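Local coordinates for uncharacterised protein (Vibrio cholerae, PDB 5KKO), which is of unknown function but forms a small chain of one strand and a helical hairpin, in a six-chain assembly, at residues N15-I20 with A37-I42. Numbering follows the deposited sequence. Where two conformers were deposited one is given.
Sequences NAMLRI and AHLLNI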
# COMPACT_ATOMS: atom_id res chain seq x y z
N ASN C 15 12.83 13.44 -12.38
CA ASN C 15 12.84 14.78 -12.97
C ASN C 15 12.60 14.71 -14.46
O ASN C 15 11.93 15.59 -15.02
CB ASN C 15 14.17 15.46 -12.63
CG ASN C 15 14.17 16.01 -11.22
OD1 ASN C 15 13.09 16.18 -10.62
ND2 ASN C 15 15.35 16.26 -10.67
N ALA C 16 13.12 13.68 -15.12
CA ALA C 16 12.84 13.56 -16.55
C ALA C 16 11.34 13.38 -16.81
O ALA C 16 10.78 13.96 -17.75
CB ALA C 16 13.58 12.37 -17.16
N MSE C 17 10.68 12.57 -16.00
CA MSE C 17 9.27 12.37 -16.17
C MSE C 17 8.50 13.67 -15.90
O MSE C 17 7.55 13.98 -16.62
CB MSE C 17 8.83 11.24 -15.25
CG MSE C 17 9.57 9.90 -15.57
SE MSE C 17 9.01 8.48 -14.40
CE MSE C 17 7.19 8.25 -15.03
N LEU C 18 8.90 14.42 -14.86
CA LEU C 18 8.28 15.72 -14.60
C LEU C 18 8.43 16.64 -15.81
O LEU C 18 7.47 17.36 -16.18
CB LEU C 18 8.88 16.37 -13.32
CG LEU C 18 8.29 15.77 -12.05
CD1 LEU C 18 9.24 16.02 -10.81
CD2 LEU C 18 6.88 16.28 -11.73
N ARG C 19 9.63 16.67 -16.37
CA ARG C 19 9.85 17.53 -17.53
C ARG C 19 9.01 17.07 -18.71
O ARG C 19 8.43 17.91 -19.46
CB ARG C 19 11.33 17.49 -17.88
CG ARG C 19 11.63 18.35 -19.08
CD ARG C 19 13.14 18.21 -19.38
NE ARG C 19 13.36 18.64 -20.75
CZ ARG C 19 13.34 19.91 -21.08
NH1 ARG C 19 13.22 20.80 -20.09
NH2 ARG C 19 13.52 20.28 -22.36
N ILE C 20 8.92 15.76 -18.92
CA ILE C 20 8.18 15.22 -20.06
C ILE C 20 6.71 15.65 -20.00
O ILE C 20 6.11 15.94 -21.06
CB ILE C 20 8.32 13.69 -20.12
CG1 ILE C 20 9.67 13.29 -20.61
CG2 ILE C 20 7.22 13.08 -21.09
CD1 ILE C 20 10.01 11.84 -20.20
N ALA C 37 6.15 4.37 -20.92
CA ALA C 37 7.36 3.57 -21.08
C ALA C 37 8.22 3.64 -19.83
O ALA C 37 8.74 2.61 -19.36
CB ALA C 37 8.12 4.04 -22.31
N HIS C 38 8.41 4.84 -19.27
CA HIS C 38 9.21 4.93 -18.06
C HIS C 38 8.56 4.16 -16.90
O HIS C 38 9.27 3.53 -16.09
CB HIS C 38 9.40 6.41 -17.68
CG HIS C 38 10.51 7.08 -18.42
ND1 HIS C 38 11.85 6.78 -18.20
CD2 HIS C 38 10.49 7.99 -19.43
CE1 HIS C 38 12.60 7.53 -18.99
NE2 HIS C 38 11.81 8.27 -19.75
N LEU C 39 7.24 4.26 -16.79
CA LEU C 39 6.55 3.59 -15.69
C LEU C 39 6.63 2.08 -15.88
O LEU C 39 6.85 1.35 -14.92
CB LEU C 39 5.10 4.10 -15.63
CG LEU C 39 4.89 5.53 -15.17
CD1 LEU C 39 3.36 5.81 -15.48
CD2 LEU C 39 5.14 5.74 -13.71
N LEU C 40 6.45 1.57 -17.10
CA LEU C 40 6.60 0.14 -17.32
C LEU C 40 8.04 -0.32 -17.04
O LEU C 40 8.26 -1.43 -16.54
CB LEU C 40 6.24 -0.21 -18.78
CG LEU C 40 4.75 -0.06 -19.09
CD1 LEU C 40 4.60 -0.37 -20.59
CD2 LEU C 40 3.94 -1.12 -18.34
N ASN C 41 9.02 0.52 -17.37
CA ASN C 41 10.42 0.18 -17.08
C ASN C 41 10.66 -0.02 -15.58
O ASN C 41 11.39 -0.96 -15.18
CB ASN C 41 11.28 1.32 -17.61
CG ASN C 41 12.71 0.90 -17.84
OD1 ASN C 41 12.97 -0.23 -18.31
ND2 ASN C 41 13.64 1.74 -17.41
N ILE C 42 10.04 0.83 -14.77
CA ILE C 42 10.15 0.67 -13.32
C ILE C 42 9.44 -0.60 -12.84
O ILE C 42 9.95 -1.33 -11.96
CB ILE C 42 9.59 1.91 -12.62
CG1 ILE C 42 10.43 3.18 -12.97
CG2 ILE C 42 9.48 1.70 -11.08
CD1 ILE C 42 9.66 4.52 -12.71
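Selenomethionine Met17 carries most of the packing between residues 15-20 and 37-42, its long unbranched chain bridging local axes that lie 11.5 Å apart. CG stands anti to the carbonyl carbon and chi2 is extended (180°), so Met17 SE is carried across to 3.9 Å from His38 CB; the bend at chi3 (68°) then turns CE onto the isobutyl group of Leu39. There Met17 CE lies 3.5 Å from Leu39 CD2, tighter than usual for two carbons. Ile42 CD1 lies near Met17 SE, at 4.4 Å. Branched, purely apolar chains suit the buried places of Leu39 and Ile20.

The side chains of Met17 and His38 slide past each other in opposite directions. Met17 SE sits 5.3 Å from the centroid of the His38 ring, an oblique sulfur-aromatic-type contact, while Ile20 CD1 meets the CD2-NE2 side obliquely, 4.0 Å from His38 CD2. His38 being partly exposed, its place tolerates the ring nitrogens.

No hydrogen bond crosses the interface. Ile9 of strand 2-10 and Ile35 also pack on Met17, as does Leu39 of a second subunit, so the apolar core continues into the assembly. The segments run antiparallel at 156°, as in a helical hairpin, here joined by residues 21-27.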